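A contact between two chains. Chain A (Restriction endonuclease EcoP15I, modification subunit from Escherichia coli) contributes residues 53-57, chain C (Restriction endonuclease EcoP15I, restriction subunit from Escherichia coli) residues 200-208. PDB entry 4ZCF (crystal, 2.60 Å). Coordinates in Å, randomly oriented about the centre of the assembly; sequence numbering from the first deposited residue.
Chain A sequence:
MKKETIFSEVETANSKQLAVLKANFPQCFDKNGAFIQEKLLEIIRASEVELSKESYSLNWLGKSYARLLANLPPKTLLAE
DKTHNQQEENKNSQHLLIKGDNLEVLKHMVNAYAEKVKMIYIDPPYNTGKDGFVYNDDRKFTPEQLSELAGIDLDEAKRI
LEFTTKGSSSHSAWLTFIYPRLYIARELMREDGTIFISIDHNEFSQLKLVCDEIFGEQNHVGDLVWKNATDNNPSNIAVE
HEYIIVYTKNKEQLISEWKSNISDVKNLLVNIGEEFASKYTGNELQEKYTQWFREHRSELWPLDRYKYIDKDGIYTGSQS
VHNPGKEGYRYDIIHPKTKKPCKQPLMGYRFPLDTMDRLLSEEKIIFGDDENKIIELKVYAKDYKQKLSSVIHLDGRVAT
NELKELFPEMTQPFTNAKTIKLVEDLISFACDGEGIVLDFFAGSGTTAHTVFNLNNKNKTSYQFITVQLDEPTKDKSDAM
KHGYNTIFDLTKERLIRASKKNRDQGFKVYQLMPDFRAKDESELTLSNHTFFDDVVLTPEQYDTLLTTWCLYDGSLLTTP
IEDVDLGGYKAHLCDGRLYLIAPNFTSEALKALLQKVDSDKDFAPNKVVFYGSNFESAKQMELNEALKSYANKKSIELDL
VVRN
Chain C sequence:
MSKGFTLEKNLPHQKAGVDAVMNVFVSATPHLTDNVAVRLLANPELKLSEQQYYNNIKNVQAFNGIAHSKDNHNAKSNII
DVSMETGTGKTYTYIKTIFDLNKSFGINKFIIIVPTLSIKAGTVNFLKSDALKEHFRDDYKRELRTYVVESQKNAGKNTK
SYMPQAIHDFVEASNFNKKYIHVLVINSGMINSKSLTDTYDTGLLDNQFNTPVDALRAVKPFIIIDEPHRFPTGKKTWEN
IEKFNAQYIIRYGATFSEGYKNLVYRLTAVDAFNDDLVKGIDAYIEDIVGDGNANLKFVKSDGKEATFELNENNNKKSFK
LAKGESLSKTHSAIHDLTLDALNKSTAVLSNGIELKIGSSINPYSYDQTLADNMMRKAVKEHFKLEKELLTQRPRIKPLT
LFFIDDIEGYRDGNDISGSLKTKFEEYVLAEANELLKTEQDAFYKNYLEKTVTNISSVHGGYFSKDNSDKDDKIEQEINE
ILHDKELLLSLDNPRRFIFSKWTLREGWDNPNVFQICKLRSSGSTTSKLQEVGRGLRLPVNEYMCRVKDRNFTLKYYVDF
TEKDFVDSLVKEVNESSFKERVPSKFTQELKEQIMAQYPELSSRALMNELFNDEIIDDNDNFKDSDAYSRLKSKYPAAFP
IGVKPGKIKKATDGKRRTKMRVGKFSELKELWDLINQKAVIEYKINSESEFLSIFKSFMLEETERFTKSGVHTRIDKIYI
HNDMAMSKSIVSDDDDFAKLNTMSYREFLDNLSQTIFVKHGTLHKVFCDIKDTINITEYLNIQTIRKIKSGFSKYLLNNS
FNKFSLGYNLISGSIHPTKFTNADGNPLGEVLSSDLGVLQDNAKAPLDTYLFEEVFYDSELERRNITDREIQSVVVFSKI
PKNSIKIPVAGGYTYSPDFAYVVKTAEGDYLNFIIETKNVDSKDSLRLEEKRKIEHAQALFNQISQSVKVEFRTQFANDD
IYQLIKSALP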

# COMPACT_ATOMS: atom_id res chain seq x y z
N LYS A 53 27.18 3.52 -0.73
CA LYS A 53 26.51 4.45 0.18
C LYS A 53 25.37 3.77 0.95
O LYS A 53 24.50 3.16 0.35
CB LYS A 53 26.00 5.68 -0.58
N GLU A 54 25.43 3.83 2.29
CA GLU A 54 24.47 3.26 3.24
C GLU A 54 23.09 3.94 3.13
O GLU A 54 23.00 5.17 3.22
CB GLU A 54 25.02 3.49 4.63
CG GLU A 54 24.98 2.29 5.54
CD GLU A 54 25.77 2.56 6.80
OE1 GLU A 54 25.54 3.62 7.44
OE2 GLU A 54 26.67 1.75 7.12
N SER A 55 22.02 3.14 2.94
CA SER A 55 20.65 3.62 2.84
C SER A 55 19.65 2.58 3.33
O SER A 55 20.01 1.41 3.46
CB SER A 55 20.32 4.06 1.41
OG SER A 55 20.21 2.97 0.51
N TYR A 56 18.40 3.00 3.62
CA TYR A 56 17.37 2.09 4.11
C TYR A 56 16.85 1.27 2.96
O TYR A 56 16.21 1.84 2.09
CB TYR A 56 16.22 2.85 4.85
CG TYR A 56 15.15 1.90 5.34
CD1 TYR A 56 15.40 1.01 6.37
CD2 TYR A 56 13.92 1.83 4.68
CE1 TYR A 56 14.44 0.07 6.76
CE2 TYR A 56 12.95 0.89 5.06
CZ TYR A 56 13.22 0.01 6.09
OH TYR A 56 12.24 -0.90 6.45
N SER A 57 17.15 -0.05 2.92
CA SER A 57 16.72 -0.89 1.81
C SER A 57 16.79 -2.41 2.02
O SER A 57 17.77 -2.94 2.58
CB SER A 57 17.55 -0.55 0.57
OG SER A 57 17.06 -1.17 -0.61
N TYR C 200 16.15 12.00 3.03
CA TYR C 200 15.57 10.74 3.49
C TYR C 200 16.65 9.69 3.72
O TYR C 200 17.80 9.90 3.34
CB TYR C 200 14.48 10.24 2.51
CG TYR C 200 13.30 11.18 2.40
CD1 TYR C 200 13.38 12.35 1.63
CD2 TYR C 200 12.11 10.92 3.06
CE1 TYR C 200 12.30 13.24 1.55
CE2 TYR C 200 11.03 11.80 2.98
CZ TYR C 200 11.12 12.94 2.20
OH TYR C 200 10.04 13.78 2.08
N ASP C 201 16.27 8.59 4.40
CA ASP C 201 17.12 7.44 4.75
C ASP C 201 17.36 6.59 3.53
O ASP C 201 18.26 5.74 3.54
CB ASP C 201 16.35 6.54 5.73
CG ASP C 201 16.22 6.94 7.18
OD1 ASP C 201 16.68 8.07 7.54
OD2 ASP C 201 15.65 6.13 7.95
N THR C 202 16.44 6.75 2.54
CA THR C 202 16.28 6.07 1.27
C THR C 202 17.05 6.77 0.14
O THR C 202 17.03 7.99 0.03
CB THR C 202 14.76 6.06 0.96
OG1 THR C 202 14.06 5.49 2.07
CG2 THR C 202 14.41 5.33 -0.32
N GLY C 203 17.67 5.97 -0.71
CA GLY C 203 18.37 6.47 -1.88
C GLY C 203 17.69 6.03 -3.16
O GLY C 203 17.21 4.89 -3.25
N LEU C 204 17.58 6.95 -4.13
CA LEU C 204 16.99 6.71 -5.44
C LEU C 204 18.09 6.90 -6.49
O LEU C 204 19.12 7.52 -6.20
CB LEU C 204 15.81 7.67 -5.76
CG LEU C 204 14.64 7.86 -4.78
CD1 LEU C 204 13.69 8.93 -5.28
CD2 LEU C 204 13.83 6.59 -4.59
N LEU C 205 17.85 6.41 -7.71
CA LEU C 205 18.75 6.49 -8.86
C LEU C 205 20.11 5.89 -8.57
O LEU C 205 21.08 6.61 -8.27
CB LEU C 205 18.83 7.92 -9.44
CG LEU C 205 18.43 8.03 -10.89
CD1 LEU C 205 17.83 9.36 -11.17
CD2 LEU C 205 19.59 7.77 -11.82
N ASP C 206 20.18 4.54 -8.63
CA ASP C 206 21.39 3.75 -8.36
C ASP C 206 21.95 4.14 -6.97
O ASP C 206 23.16 4.37 -6.80
CB ASP C 206 22.41 3.89 -9.52
CG ASP C 206 23.66 3.02 -9.41
OD1 ASP C 206 23.58 1.95 -8.75
OD2 ASP C 206 24.71 3.42 -9.96
N ASN C 207 21.02 4.25 -5.99
CA ASN C 207 21.22 4.61 -4.58
C ASN C 207 22.11 5.85 -4.38
O ASN C 207 23.03 5.83 -3.56
CB ASN C 207 21.74 3.40 -3.81
CG ASN C 207 21.71 3.56 -2.31
OD1 ASN C 207 20.80 4.17 -1.74
ND2 ASN C 207 22.72 3.04 -1.65
N GLN C 208 21.85 6.93 -5.13
CA GLN C 208 22.68 8.13 -5.06
C GLN C 208 22.04 9.33 -4.37
O GLN C 208 22.75 10.07 -3.68
CB GLN C 208 23.12 8.56 -6.47
CG GLN C 208 24.10 7.65 -7.20
CD GLN C 208 24.37 8.22 -8.58
OE1 GLN C 208 23.46 8.41 -9.40
NE2 GLN C 208 25.62 8.55 -8.86

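A single asparagine side chain, N207(C), uses both ends of its amide to hold two residues of chain A, accepting a hydrogen bond from one and donating a weaker one to the other. Its OD1 receives the hydroxyl of S55(A) (OG of S55(A) to OD1 of N207(C), 2.6 Å), and its ND2 reaches the backbone carbonyl of K53(A) (ND2 of N207(C) to O of K53(A), 2.7 Å). The second bond is short but weak, because the angle at its hydrogen is only 122°. N207(C) follows L205(C) and D206(C) in a run of three residues with positive phi; its CA-to-CB bond points toward chain A, and chi1 is t (-168°). An asparagine suits this place because its short side chain carries a donor and an acceptor on one planar group.

S55(A) is the buried residue of the chain A segment. Its CB points toward chain C, and the p rotamer (chi1 71°) places OG against N207(C), while CB of S55(A) lies 3.9 Å from the backbone N of G203(C). The small side chain fits closely here, with a hydroxyl that pairs with the amide and little bulk beside the chain C backbone. G203(C) suits its position for a reason internal to chain C: an ideally placed CB would lie 2.1 Å from OD1 of N207(C), the atom that accepts the serine hydroxyl.

The second anchor is made by backbone atoms. N of Y56(A) donates to O of D201(C) at 2.7 Å with an angle of 162°, a nearly straight bond that does not depend on either side chain. The same carbonyl comes close to the preceding residue, with O of D201(C) 3.3 Å from CA of S55(A). Beside this bond the side chains meet near their bases, CB of Y56(A) lying 3.8 Å from CB of D201(C). The tyrosine begins toward chain C, but its t rotamer leads the ring away, and its hydroxyl is hydrogen-bonded elsewhere in the structure. T202(C) directs its CB away from chain A, yet its OG1 lies near the plane of the tyrosine ring, at the edge.

Neither stretch forms a regular helix or strand across the contact, and together they bury 279 Å². N207(C) and Y56(A) contribute the largest covered areas, 65 and 57 Å², followed by S55(A) with 50 Å². The CA-to-CB bond of E54(A), between two contacting residues, points away from chain C, and the residue contributes no covered surface; its carboxylate is hydrogen-bonded elsewhere. The contact between these stretches is thus small, and it is held by three hydrogen bonds, one of them weak.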